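Local structure of pyridoxamine 5-phosphate-dependent dehydrase (Escherichia coli, 3B8X) at residues L138-N143 / Q296-S301; D288-D293 / Y384-L389; F306-K311 / N367-G372. The protein removes the C3'-hydroxyl group from GDP-4-keto-6-deoxy-D-mannose by a combined transamination and deoxygenation, a step in making the O-antigen sugar L-colitose. The protein carries 1 engineered substitution. All coordinates share one frame; numbering follows the deposited sequence. Where two conformers were deposited one is given.

Interactions 2 and 3 belong to one four-stranded antiparallel sheet and its flanking helices. Interaction 3 is its buried centre, two neighbouring strands joined by backbone hydrogen bonds and apolar side chains. Interaction 2, partly buried and farther from the centre of the chain, holds the last helix to the edge strand 292-293 through a histidine that bonds the helix end, an arginine lying against it, and a leucine pair. The two meet where D293 and Y291 pair with I309 and K311. Interaction 1, also partly buried, joins two loops by asparagine chemistry and a water rather than by regular structure; its loop 296-301 connects strands 292-293 and 305-310, and L138 packs on S307 of interaction 3.

Interaction 1 of 3, residues L138-N143 / Q296-S301; sequences LGNPNN and QETGES
The carboxamide of N140 is the flat group at the middle of this loop-loop contact. Off one side of its plane lies T298, with OG1 4.0 Å from N140 ND2; off the other lies S301, whose CB is 3.7 Å from N140 OD1. Neither sits squarely over the group, and the hydrogen bonds are made at its two polar atoms. T298 N gives its hydrogen to N140 OD1 at 2.8 Å, almost straight at 174° and directed at a lone pair in the carbonyl plane. N140 ND2 reaches Q296 O at 2.9 Å, a more bent bond with the acceptor 28° out of the amide plane, and also bonds T113 O.

P141 lays the apolar edge of its ring, CD and CG, against T298, with P141 CD 3.2 Å from T298 O, and the ring fixes the backbone after N140. The T298 methyl CG2, anti to the backbone N, faces P141 and N143, while T298 OG1 takes a hydrogen bond of 2.6 Å from a water that also donates to P141 O. Within 296-301, the E297 chain runs out extended so that OE2 accepts S301 N at 2.8 Å on its anti lone pair; R276 forms a salt bridge with the same oxygen. G139 suits its position: at its backbone angles (phi 113°) a side chain would be jammed against the preceding carbonyl, and S301 OG crowds the same spot. S301 OG bonds W303 N.

Asparagine fits position 140 because it offers an acceptor and a donor side by side, matching a backbone N-H and a carbonyl of the facing loop. With both carboxamide atoms engaged, the flip of the buried amide is set, and two irregular loops are joined without a shared strand.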
ATOM      1  N   LEU B 138      -0.730   3.791 -22.746  1.00  5.93           N
ATOM      2  CA  LEU B 138      -2.092   3.846 -23.241  1.00 11.33           C
ATOM      3  C   LEU B 138      -2.514   2.605 -23.990  1.00 23.40           C
ATOM      4  O   LEU B 138      -3.420   2.661 -24.829  1.00  9.11           O
ATOM      5  CB  LEU B 138      -2.241   5.050 -24.170  1.00  8.94           C
ATOM      6  CG  LEU B 138      -3.288   6.058 -23.731  1.00 16.03           C
ATOM      7  CD1 LEU B 138      -3.051   6.461 -22.281  1.00 11.41           C
ATOM      8  CD2 LEU B 138      -3.270   7.253 -24.690  1.00  5.00           C
ATOM      9  N   GLY B 139      -1.842   1.495 -23.751  1.00  3.60           N
ATOM     10  CA  GLY B 139      -2.279   0.313 -24.461  1.00  2.79           C
ATOM     11  C   GLY B 139      -1.203  -0.127 -25.465  1.00  3.40           C
ATOM     12  O   GLY B 139      -1.214  -1.270 -25.952  1.00  8.87           O
ATOM     13  N   ASN B 140      -0.334   0.818 -25.784  1.00  8.51           N
ATOM     14  CA  ASN B 140       0.670   0.566 -26.800  1.00 17.02           C
ATOM     15  C   ASN B 140       1.936  -0.057 -26.241  1.00 14.14           C
ATOM     16  O   ASN B 140       2.678   0.624 -25.511  1.00 12.55           O
ATOM     17  CB  ASN B 140       1.032   1.899 -27.448  1.00 15.34           C
ATOM     18  CG  ASN B 140       1.354   1.779 -28.933  1.00 11.06           C
ATOM     19  OD1 ASN B 140       0.929   0.822 -29.607  1.00 10.06           O
ATOM     20  ND2 ASN B 140       2.076   2.786 -29.462  1.00  6.85           N
ATOM     21  N   PRO B 141       2.253  -1.289 -26.656  1.00  7.06           N
ATOM     22  CA  PRO B 141       3.504  -1.907 -26.189  1.00  6.80           C
ATOM     23  C   PRO B 141       4.720  -1.242 -26.838  1.00 31.89           C
ATOM     24  O   PRO B 141       4.663  -0.706 -27.962  1.00 18.33           O
ATOM     25  CB  PRO B 141       3.421  -3.346 -26.728  1.00  7.19           C
ATOM     26  CG  PRO B 141       2.545  -3.275 -27.957  1.00  9.14           C
ATOM     27  CD  PRO B 141       1.649  -2.030 -27.786  1.00  7.28           C
ATOM     28  N   ASN B 142       5.841  -1.336 -26.138  1.00  8.36           N
ATOM     29  CA  ASN B 142       7.099  -0.836 -26.688  1.00 12.74           C
ATOM     30  C   ASN B 142       7.549  -1.801 -27.765  1.00 28.84           C
ATOM     31  O   ASN B 142       7.074  -2.935 -27.814  1.00 10.24           O
ATOM     32  CB  ASN B 142       8.159  -0.846 -25.592  1.00 13.28           C
ATOM     33  CG  ASN B 142       8.029   0.320 -24.696  1.00 15.83           C
ATOM     34  OD1 ASN B 142       8.670   1.338 -24.964  1.00  9.19           O
ATOM     35  ND2 ASN B 142       7.053   0.272 -23.744  1.00 13.61           N
ATOM     36  N   ASN B 143       8.501  -1.394 -28.599  1.00 11.42           N
ATOM     37  CA  ASN B 143       8.997  -2.358 -29.549  1.00 10.56           C
ATOM     38  C   ASN B 143      10.135  -3.060 -28.866  1.00  7.89           C
ATOM     39  O   ASN B 143      11.251  -2.553 -28.819  1.00  9.66           O
ATOM     40  CB  ASN B 143       9.421  -1.736 -30.884  1.00 18.40           C
ATOM     41  CG  ASN B 143      10.086  -2.750 -31.779  1.00 53.75           C
ATOM     42  OD1 ASN B 143      10.648  -3.719 -31.285  1.00 28.90           O
ATOM     43  ND2 ASN B 143      10.005  -2.561 -33.091  1.00 22.77           N
ATOM     44  N   GLN B 296       0.324   6.238 -32.956  1.00 16.44           N
ATOM     45  CA  GLN B 296       0.809   5.245 -33.892  1.00  9.60           C
ATOM     46  C   GLN B 296       0.971   3.953 -33.125  1.00 13.49           C
ATOM     47  O   GLN B 296       1.777   3.894 -32.179  1.00 10.04           O
ATOM     48  CB  GLN B 296       2.186   5.603 -34.416  1.00 13.82           C
ATOM     49  CG  GLN B 296       2.785   4.470 -35.242  1.00 16.86           C
ATOM     50  CD  GLN B 296       4.196   4.805 -35.704  1.00 40.09           C
ATOM     51  OE1 GLN B 296       5.167   4.147 -35.314  1.00 17.34           O
ATOM     52  NE2 GLN B 296       4.323   5.878 -36.478  1.00 17.00           N
ATOM     53  N   GLU B 297       0.250   2.931 -33.574  1.00 13.59           N
ATOM     54  CA  GLU B 297       0.271   1.614 -32.960  1.00  6.93           C
ATOM     55  C   GLU B 297       1.532   0.782 -33.202  1.00 19.25           C
ATOM     56  O   GLU B 297       1.993   0.665 -34.336  1.00 15.12           O
ATOM     57  CB  GLU B 297      -0.912   0.797 -33.500  1.00 10.92           C
ATOM     58  CG  GLU B 297      -1.028  -0.590 -32.846  1.00 18.76           C
ATOM     59  CD  GLU B 297      -2.324  -1.252 -33.197  1.00 23.24           C
ATOM     60  OE1 GLU B 297      -2.827  -0.940 -34.292  1.00 26.95           O
ATOM     61  OE2 GLU B 297      -2.869  -2.038 -32.392  1.00 13.39           O
ATOM     62  N   THR B 298       2.020   0.147 -32.140  1.00  9.53           N
ATOM     63  CA  THR B 298       3.142  -0.810 -32.211  1.00  9.12           C
ATOM     64  C   THR B 298       2.516  -2.187 -31.842  1.00  7.83           C
ATOM     65  O   THR B 298       1.627  -2.245 -30.999  1.00 21.54           O
ATOM     66  CB  THR B 298       4.247  -0.398 -31.210  1.00 10.59           C
ATOM     67  OG1 THR B 298       4.795   0.853 -31.639  1.00 13.07           O
ATOM     68  CG2 THR B 298       5.386  -1.427 -31.188  1.00  5.29           C
ATOM     69  N   GLY B 299       2.875  -3.275 -32.538  1.00 17.92           N
ATOM     70  CA  GLY B 299       2.279  -4.603 -32.275  1.00 10.79           C
ATOM     71  C   GLY B 299       0.749  -4.560 -32.293  1.00 30.71           C
ATOM     72  O   GLY B 299       0.128  -3.999 -33.204  1.00 18.78           O
ATOM     73  N   GLU B 300       0.133  -5.167 -31.289  1.00 15.00           N
ATOM     74  CA  GLU B 300      -1.319  -5.119 -31.157  1.00 12.72           C
ATOM     75  C   GLU B 300      -1.704  -4.405 -29.856  1.00  6.47           C
ATOM     76  O   GLU B 300      -1.593  -4.960 -28.769  1.00 19.13           O
ATOM     77  CB  GLU B 300      -1.931  -6.504 -31.251  1.00 18.86           C
ATOM     78  CG  GLU B 300      -1.837  -7.039 -32.665  1.00 14.71           C
ATOM     79  CD  GLU B 300      -2.673  -8.279 -32.883  1.00 99.89           C
ATOM     80  OE1 GLU B 300      -3.668  -8.442 -32.141  1.00 99.89           O
ATOM     81  OE2 GLU B 300      -2.333  -9.085 -33.783  1.00 99.89           O
ATOM     82  N   SER B 301      -1.991  -3.123 -29.973  1.00 19.62           N
ATOM     83  CA  SER B 301      -2.314  -2.315 -28.808  1.00  8.40           C
ATOM     84  C   SER B 301      -3.634  -2.729 -28.161  1.00 11.14           C
ATOM     85  O   SER B 301      -4.534  -3.251 -28.822  1.00  8.23           O
ATOM     86  CB  SER B 301      -2.367  -0.846 -29.267  1.00 13.23           C
ATOM     87  OG  SER B 301      -2.816   0.042 -28.269  1.00  9.01           O
TER
HETATM   88  O   HOH W   1       5.836   1.500 -29.312  1.00 13.41           O

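Interaction 2 of 3, residues D288-D293 / Y384-L389; sequences DHPYLD and YLREVL
Helix 384-388 is at its last turn here, and the first side chain to meet 288-293 is that of R386. Its chain, bent at chi2 (66°), brings the guanidinium beside the imidazole of H289: CD2 of H289 stands over the centre of one guanidinium face, 3.4 Å from R386 CZ. The two planes are 48° apart, so the groups cross obliquely instead of stacking. R386 NE makes a weak hydrogen bond to K285 O.

L389 then leaves helical geometry, and its carbonyl turns to H289. NE2 of H289 donates to L389 O over a very short 2.5 Å, with the acceptor in the ring plane and the donor nearly along the C=O axis. H289 ND1 accepts Y291 N at 3.1 Å, so histidine, with a donor and an acceptor across one ring, bridges its own turn and the helix end. Such bonding, beside an arginine, is consistent with a neutral imidazole. P290 CD and L292 CD1 lie on opposite faces of that ring, and H289 CE1 sits over the centre of the Y291 ring. The L389 side chain packs its CB 4.0 Å from L292 CD1. Y291 OH bonds K390 O.

The arrangement, a C-terminal helix packed with helices 255-286 and 318-328 on one face of an antiparallel sheet, its end meeting edge strand 292-293, belongs to the small domain of aspartate aminotransferase-fold PLP enzymes.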
ATOM      1  N   ASP B 288      -7.162  11.475 -41.185  1.00 26.56           N
ATOM      2  CA  ASP B 288      -6.637  12.655 -41.850  1.00 53.65           C
ATOM      3  C   ASP B 288      -7.108  13.901 -41.131  1.00 22.39           C
ATOM      4  O   ASP B 288      -7.477  14.897 -41.743  1.00 34.38           O
ATOM      5  CB  ASP B 288      -7.072  12.690 -43.309  1.00 99.89           C
ATOM      6  CG  ASP B 288      -6.300  11.711 -44.159  1.00 99.89           C
ATOM      7  OD1 ASP B 288      -5.061  11.885 -44.281  1.00 99.89           O
ATOM      8  OD2 ASP B 288      -6.948  10.768 -44.678  1.00 65.10           O
ATOM      9  N   HIS B 289      -7.123  13.850 -39.820  1.00 14.25           N
ATOM     10  CA  HIS B 289      -7.619  15.001 -39.134  1.00 12.74           C
ATOM     11  C   HIS B 289      -6.736  16.179 -39.482  1.00 16.47           C
ATOM     12  O   HIS B 289      -5.500  16.036 -39.585  1.00 19.71           O
ATOM     13  CB  HIS B 289      -7.714  14.751 -37.635  1.00  9.24           C
ATOM     14  CG  HIS B 289      -8.641  15.694 -36.940  1.00  6.41           C
ATOM     15  ND1 HIS B 289      -8.286  16.991 -36.657  1.00 17.22           N
ATOM     16  CD2 HIS B 289      -9.927  15.556 -36.544  1.00 21.06           C
ATOM     17  CE1 HIS B 289      -9.298  17.596 -36.063  1.00 15.42           C
ATOM     18  NE2 HIS B 289     -10.308  16.751 -35.990  1.00  9.50           N
ATOM     19  N   PRO B 290      -7.374  17.325 -39.725  1.00 18.43           N
ATOM     20  CA  PRO B 290      -6.657  18.532 -40.127  1.00  9.20           C
ATOM     21  C   PRO B 290      -5.816  19.135 -39.028  1.00 29.22           C
ATOM     22  O   PRO B 290      -4.920  19.903 -39.321  1.00 26.35           O
ATOM     23  CB  PRO B 290      -7.778  19.526 -40.482  1.00 21.60           C
ATOM     24  CG  PRO B 290      -8.924  19.081 -39.621  1.00 22.88           C
ATOM     25  CD  PRO B 290      -8.832  17.562 -39.702  1.00 21.51           C
ATOM     26  N   TYR B 291      -6.118  18.867 -37.767  1.00 23.84           N
ATOM     27  CA  TYR B 291      -5.293  19.487 -36.730  1.00 12.00           C
ATOM     28  C   TYR B 291      -4.915  18.607 -35.550  1.00 15.34           C
ATOM     29  O   TYR B 291      -4.351  19.097 -34.559  1.00 17.29           O
ATOM     30  CB  TYR B 291      -5.871  20.828 -36.259  1.00 33.34           C
ATOM     31  CG  TYR B 291      -7.269  20.752 -35.686  1.00 34.97           C
ATOM     32  CD1 TYR B 291      -7.488  20.344 -34.367  1.00 22.01           C
ATOM     33  CD2 TYR B 291      -8.366  21.135 -36.453  1.00 15.72           C
ATOM     34  CE1 TYR B 291      -8.780  20.343 -33.811  1.00 17.15           C
ATOM     35  CE2 TYR B 291      -9.672  21.077 -35.926  1.00 10.67           C
ATOM     36  CZ  TYR B 291      -9.858  20.725 -34.607  1.00  7.93           C
ATOM     37  OH  TYR B 291     -11.136  20.675 -34.115  1.00 14.86           O
ATOM     38  N   LEU B 292      -5.249  17.324 -35.642  1.00 15.27           N
ATOM     39  CA  LEU B 292      -4.921  16.434 -34.543  1.00 15.34           C
ATOM     40  C   LEU B 292      -4.240  15.160 -34.994  1.00 12.30           C
ATOM     41  O   LEU B 292      -4.734  14.527 -35.933  1.00 12.59           O
ATOM     42  CB  LEU B 292      -6.174  16.054 -33.768  1.00 18.44           C
ATOM     43  CG  LEU B 292      -7.063  17.146 -33.176  1.00 12.57           C
ATOM     44  CD1 LEU B 292      -8.379  16.478 -32.683  1.00 15.33           C
ATOM     45  CD2 LEU B 292      -6.376  17.727 -32.037  1.00  8.16           C
ATOM     46  N   ASP B 293      -3.141  14.799 -34.304  1.00  9.38           N
ATOM     47  CA  ASP B 293      -2.475  13.519 -34.585  1.00  7.67           C
ATOM     48  C   ASP B 293      -2.946  12.474 -33.597  1.00 24.30           C
ATOM     49  O   ASP B 293      -3.266  12.784 -32.451  1.00 10.32           O
ATOM     50  CB  ASP B 293      -0.949  13.652 -34.449  1.00 20.43           C
ATOM     51  CG  ASP B 293      -0.322  14.291 -35.665  1.00 16.90           C
ATOM     52  OD1 ASP B 293      -0.630  13.791 -36.770  1.00 20.03           O
ATOM     53  OD2 ASP B 293       0.398  15.319 -35.526  1.00 18.19           O
ATOM     54  N   TYR B 384     -19.563  11.325 -32.709  1.00 10.40           N
ATOM     55  CA  TYR B 384     -19.859  12.544 -31.988  1.00 13.79           C
ATOM     56  C   TYR B 384     -18.553  13.287 -31.759  1.00 17.54           C
ATOM     57  O   TYR B 384     -18.421  14.490 -32.035  1.00 12.50           O
ATOM     58  CB  TYR B 384     -20.551  12.160 -30.660  1.00 14.71           C
ATOM     59  CG  TYR B 384     -21.010  13.310 -29.794  1.00 20.48           C
ATOM     60  CD1 TYR B 384     -21.712  14.396 -30.327  1.00 25.37           C
ATOM     61  CD2 TYR B 384     -20.734  13.314 -28.421  1.00 99.89           C
ATOM     62  CE1 TYR B 384     -22.130  15.469 -29.501  1.00 24.96           C
ATOM     63  CE2 TYR B 384     -21.139  14.369 -27.599  1.00 99.89           C
ATOM     64  CZ  TYR B 384     -21.835  15.449 -28.140  1.00 99.89           C
ATOM     65  OH  TYR B 384     -22.237  16.501 -27.325  1.00 46.94           O
ATOM     66  N   LEU B 385     -17.574  12.551 -31.247  1.00 14.72           N
ATOM     67  CA  LEU B 385     -16.264  13.119 -30.954  1.00 19.48           C
ATOM     68  C   LEU B 385     -15.666  13.779 -32.199  1.00 11.04           C
ATOM     69  O   LEU B 385     -15.191  14.926 -32.128  1.00 15.73           O
ATOM     70  CB  LEU B 385     -15.368  12.023 -30.406  1.00 10.97           C
ATOM     71  CG  LEU B 385     -13.872  12.279 -30.264  1.00 11.17           C
ATOM     72  CD1 LEU B 385     -13.626  13.034 -28.980  1.00  8.21           C
ATOM     73  CD2 LEU B 385     -13.277  10.896 -30.143  1.00  5.20           C
ATOM     74  N   ARG B 386     -15.797  13.096 -33.344  1.00 14.41           N
ATOM     75  CA  ARG B 386     -15.341  13.626 -34.639  1.00  8.51           C
ATOM     76  C   ARG B 386     -16.049  14.922 -35.091  1.00 13.78           C
ATOM     77  O   ARG B 386     -15.416  15.825 -35.663  1.00 19.28           O
ATOM     78  CB  ARG B 386     -15.325  12.531 -35.704  1.00 12.68           C
ATOM     79  CG  ARG B 386     -14.668  12.896 -37.035  1.00 19.06           C
ATOM     80  CD  ARG B 386     -13.178  13.146 -36.951  1.00 17.66           C
ATOM     81  NE  ARG B 386     -12.624  13.691 -38.200  1.00 17.55           N
ATOM     82  CZ  ARG B 386     -12.664  14.977 -38.558  1.00 24.17           C
ATOM     83  NH1 ARG B 386     -13.308  15.890 -37.844  1.00 15.37           N
ATOM     84  NH2 ARG B 386     -12.092  15.361 -39.680  1.00 20.03           N
ATOM     85  N   GLU B 387     -17.341  15.044 -34.780  1.00  8.83           N
ATOM     86  CA  GLU B 387     -18.110  16.249 -35.066  0.50 19.34           C
ATOM     87  C   GLU B 387     -17.683  17.384 -34.129  1.00 35.49           C
ATOM     88  O   GLU B 387     -17.598  18.531 -34.499  1.00 12.66           O
ATOM     89  CB  GLU B 387     -19.597  15.973 -34.847  0.50 38.37           C
ATOM     90  CG  GLU B 387     -20.480  17.190 -35.053  0.50 67.40           C
ATOM     91  CD  GLU B 387     -20.556  17.585 -36.515  0.50 57.19           C
ATOM     92  OE1 GLU B 387     -20.269  16.717 -37.365  0.50 99.89           O
ATOM     93  OE2 GLU B 387     -20.888  18.753 -36.814  0.50 20.96           O
ATOM     94  N   VAL B 388     -17.426  17.061 -32.878  1.00 14.33           N
ATOM     95  CA  VAL B 388     -17.000  18.077 -31.907  1.00 18.31           C
ATOM     96  C   VAL B 388     -15.603  18.642 -32.226  1.00 29.78           C
ATOM     97  O   VAL B 388     -15.349  19.840 -32.079  1.00 27.90           O
ATOM     98  CB  VAL B 388     -16.948  17.446 -30.504  1.00 28.10           C
ATOM     99  CG1 VAL B 388     -16.449  18.410 -29.460  1.00 14.93           C
ATOM    100  CG2 VAL B 388     -18.306  16.866 -30.133  1.00 27.45           C
ATOM    101  N   LEU B 389     -14.684  17.767 -32.615  1.00 20.71           N
ATOM    102  CA  LEU B 389     -13.317  18.156 -32.944  1.00 15.47           C
ATOM    103  C   LEU B 389     -13.199  18.372 -34.457  1.00 14.89           C
ATOM    104  O   LEU B 389     -12.381  17.761 -35.143  1.00 22.87           O
ATOM    105  CB  LEU B 389     -12.372  17.052 -32.492  1.00 11.38           C
ATOM    106  CG  LEU B 389     -12.452  16.850 -30.978  1.00 19.88           C
ATOM    107  CD1 LEU B 389     -11.775  15.542 -30.607  1.00  6.55           C
ATOM    108  CD2 LEU B 389     -11.739  17.989 -30.264  1.00 15.35           C
TER

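Interaction 3 of 3, residues F306-K311 / N367-G372; sequences FSFIIK and NGLFVG
Strands 305-310 and 368-372 form an antiparallel beta ladder, the two inner strands of the four-stranded sheet in the small domain. F306, F308, L369 and V371 project from one face and interlock as bumps and hollows. The methyl CG2 of V371, held in the crowded position between its backbone N and carbonyl carbon, wedges between the two phenylalanines: it is 3.8 Å from F306 CB and 4.3 Å from F308 CE1, near the plane of the F306 ring at its edge. L369 fits beside F308 in the same manner, its CD2 3.7 Å from F308 CB at the edge of that ring. Broad apolar side chains suit this face, which helices 255-286 and 318-328 cover; F306 stacks on F282, and L369 also packs on F238 of the second subunit.

The other face carries S307, I309, G368 and F370. G368, with no side chain, faces I309, whose CG1 rests 4.0 Å from G368 CA. F370 sets its CB 3.6 Å from S307 CA, while its ring turns away from strand 305-310; the F370 side chain lies about 5 Å from the bound nucleotide-sugar adduct.

F306 exchanges two backbone hydrogen bonds with V371, and F308 two with L369; the longest is L369 N to F308 O. The fifth closes the ladder where the helix before strand 368-372 ends: I310 N donates to N367 O at 3.0 Å, and I310 CG1 lies 3.4 Å from that same N367 O.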
ATOM      1  N   PHE B 306      -7.978   6.992 -26.199  1.00 12.11           N
ATOM      2  CA  PHE B 306      -7.680   7.604 -27.489  1.00 11.98           C
ATOM      3  C   PHE B 306      -7.001   8.957 -27.345  1.00  3.78           C
ATOM      4  O   PHE B 306      -7.661   9.970 -27.032  1.00  9.91           O
ATOM      5  CB  PHE B 306      -9.021   7.789 -28.208  1.00  9.81           C
ATOM      6  CG  PHE B 306      -9.658   6.498 -28.587  1.00 14.51           C
ATOM      7  CD1 PHE B 306     -10.993   6.237 -28.277  1.00 20.71           C
ATOM      8  CD2 PHE B 306      -8.888   5.513 -29.210  1.00 12.63           C
ATOM      9  CE1 PHE B 306     -11.588   5.046 -28.694  1.00 10.61           C
ATOM     10  CE2 PHE B 306      -9.449   4.296 -29.611  1.00  7.14           C
ATOM     11  CZ  PHE B 306     -10.797   4.060 -29.300  1.00  3.89           C
ATOM     12  N   SER B 307      -5.701   9.002 -27.645  1.00 11.05           N
ATOM     13  CA  SER B 307      -4.952  10.234 -27.504  1.00  6.42           C
ATOM     14  C   SER B 307      -5.056  11.106 -28.749  1.00  5.59           C
ATOM     15  O   SER B 307      -5.286  10.613 -29.854  1.00 10.37           O
ATOM     16  CB  SER B 307      -3.467   9.902 -27.312  1.00  8.38           C
ATOM     17  OG  SER B 307      -2.953   9.300 -28.494  1.00  9.79           O
ATOM     18  N   PHE B 308      -4.849  12.404 -28.524  1.00 11.47           N
ATOM     19  CA  PHE B 308      -4.767  13.416 -29.579  1.00 17.02           C
ATOM     20  C   PHE B 308      -3.616  14.337 -29.248  1.00 12.27           C
ATOM     21  O   PHE B 308      -3.308  14.565 -28.074  1.00 13.57           O
ATOM     22  CB  PHE B 308      -5.981  14.315 -29.575  1.00 14.39           C
ATOM     23  CG  PHE B 308      -7.213  13.648 -30.041  1.00 11.22           C
ATOM     24  CD1 PHE B 308      -8.295  13.557 -29.196  1.00  9.79           C
ATOM     25  CD2 PHE B 308      -7.285  13.097 -31.311  1.00 12.62           C
ATOM     26  CE1 PHE B 308      -9.456  12.959 -29.600  1.00 17.46           C
ATOM     27  CE2 PHE B 308      -8.452  12.460 -31.717  1.00 20.06           C
ATOM     28  CZ  PHE B 308      -9.538  12.394 -30.848  1.00 14.90           C
ATOM     29  N   ILE B 309      -2.965  14.831 -30.298  1.00 16.64           N
ATOM     30  CA  ILE B 309      -1.888  15.794 -30.171  1.00 16.03           C
ATOM     31  C   ILE B 309      -2.107  16.813 -31.293  1.00 13.50           C
ATOM     32  O   ILE B 309      -2.268  16.468 -32.471  1.00 17.17           O
ATOM     33  CB  ILE B 309      -0.463  15.157 -30.191  1.00  9.01           C
ATOM     34  CG1 ILE B 309      -0.160  14.572 -28.821  1.00 22.23           C
ATOM     35  CG2 ILE B 309       0.606  16.265 -30.332  1.00 23.50           C
ATOM     36  CD1 ILE B 309       0.820  13.465 -28.856  1.00 28.95           C
ATOM     37  N   ILE B 310      -2.195  18.070 -30.881  1.00  8.94           N
ATOM     38  CA  ILE B 310      -2.431  19.168 -31.785  1.00 17.46           C
ATOM     39  C   ILE B 310      -1.208  19.331 -32.655  1.00 24.01           C
ATOM     40  O   ILE B 310      -0.072  19.378 -32.173  1.00 20.02           O
ATOM     41  CB  ILE B 310      -2.690  20.459 -30.991  1.00  9.43           C
ATOM     42  CG1 ILE B 310      -3.927  20.306 -30.105  1.00  6.77           C
ATOM     43  CG2 ILE B 310      -2.818  21.691 -31.894  1.00 19.83           C
ATOM     44  CD1 ILE B 310      -4.285  21.572 -29.280  1.00 10.38           C
ATOM     45  N   LYS B 311      -1.463  19.376 -33.954  1.00 17.50           N
ATOM     46  CA  LYS B 311      -0.429  19.554 -34.961  1.00 21.70           C
ATOM     47  C   LYS B 311       0.193  20.956 -34.855  1.00 24.19           C
ATOM     48  O   LYS B 311      -0.506  21.988 -34.754  1.00 24.55           O
ATOM     49  CB  LYS B 311      -1.045  19.382 -36.349  1.00  5.19           C
ATOM     50  CG  LYS B 311      -1.387  17.941 -36.701  1.00  5.09           C
ATOM     51  CD  LYS B 311      -2.171  17.852 -38.006  1.00 28.57           C
ATOM     52  CE  LYS B 311      -1.970  16.504 -38.689  1.00 22.88           C
ATOM     53  NZ  LYS B 311      -3.262  15.965 -39.171  1.00 18.47           N
ATOM     54  N   ASN B 367       0.258  20.148 -25.875  1.00 11.53           N
ATOM     55  CA  ASN B 367      -0.675  19.876 -26.955  1.00 11.05           C
ATOM     56  C   ASN B 367      -1.452  18.577 -26.932  1.00 19.68           C
ATOM     57  O   ASN B 367      -2.219  18.311 -27.868  1.00 14.82           O
ATOM     58  CB  ASN B 367       0.081  19.997 -28.281  1.00 17.42           C
ATOM     59  CG  ASN B 367       0.651  21.392 -28.478  1.00 19.17           C
ATOM     60  OD1 ASN B 367      -0.122  22.330 -28.616  1.00 18.43           O
ATOM     61  ND2 ASN B 367       1.974  21.560 -28.340  1.00 15.75           N
ATOM     62  N   GLY B 368      -1.265  17.798 -25.866  1.00 20.84           N
ATOM     63  CA  GLY B 368      -1.900  16.487 -25.761  1.00 14.42           C
ATOM     64  C   GLY B 368      -3.005  16.278 -24.748  1.00 17.13           C
ATOM     65  O   GLY B 368      -3.076  16.954 -23.712  1.00 13.79           O
ATOM     66  N   LEU B 369      -3.828  15.274 -25.037  1.00 18.71           N
ATOM     67  CA  LEU B 369      -4.956  14.913 -24.160  1.00  9.96           C
ATOM     68  C   LEU B 369      -5.496  13.547 -24.602  1.00 14.87           C
ATOM     69  O   LEU B 369      -5.151  13.034 -25.665  1.00 11.43           O
ATOM     70  CB  LEU B 369      -6.081  15.962 -24.300  1.00 12.32           C
ATOM     71  CG  LEU B 369      -6.956  15.878 -25.590  1.00  9.19           C
ATOM     72  CD1 LEU B 369      -8.424  16.105 -25.358  1.00 19.08           C
ATOM     73  CD2 LEU B 369      -6.418  16.688 -26.751  1.00 20.20           C
ATOM     74  N   PHE B 370      -6.404  12.968 -23.830  1.00 11.19           N
ATOM     75  CA  PHE B 370      -7.007  11.761 -24.327  1.00  5.54           C
ATOM     76  C   PHE B 370      -8.449  11.612 -23.916  1.00  6.70           C
ATOM     77  O   PHE B 370      -8.874  12.234 -22.959  1.00  9.59           O
ATOM     78  CB  PHE B 370      -6.148  10.503 -24.107  1.00 21.41           C
ATOM     79  CG  PHE B 370      -6.254   9.911 -22.732  1.00 12.02           C
ATOM     80  CD1 PHE B 370      -7.240   8.984 -22.432  1.00 10.27           C
ATOM     81  CD2 PHE B 370      -5.296  10.220 -21.760  1.00 28.66           C
ATOM     82  CE1 PHE B 370      -7.323   8.387 -21.179  1.00 13.92           C
ATOM     83  CE2 PHE B 370      -5.347   9.647 -20.489  1.00 14.73           C
ATOM     84  CZ  PHE B 370      -6.385   8.740 -20.186  1.00 30.96           C
ATOM     85  N   VAL B 371      -9.194  10.838 -24.700  1.00  6.45           N
ATOM     86  CA  VAL B 371     -10.591  10.562 -24.410  1.00 10.20           C
ATOM     87  C   VAL B 371     -10.738   9.084 -24.192  1.00 13.38           C
ATOM     88  O   VAL B 371      -9.801   8.323 -24.368  1.00  9.47           O
ATOM     89  CB  VAL B 371     -11.591  11.110 -25.448  1.00  7.37           C
ATOM     90  CG1 VAL B 371     -11.444  12.679 -25.524  1.00  2.69           C
ATOM     91  CG2 VAL B 371     -11.438  10.418 -26.817  1.00 15.40           C
ATOM     92  N   GLY B 372     -11.893   8.643 -23.733  1.00 19.22           N
ATOM     93  CA  GLY B 372     -11.913   7.251 -23.399  1.00  1.98           C
ATOM     94  C   GLY B 372     -12.098   6.151 -24.432  1.00 10.18           C
ATOM     95  O   GLY B 372     -12.663   6.319 -25.514  1.00  7.43           O
TER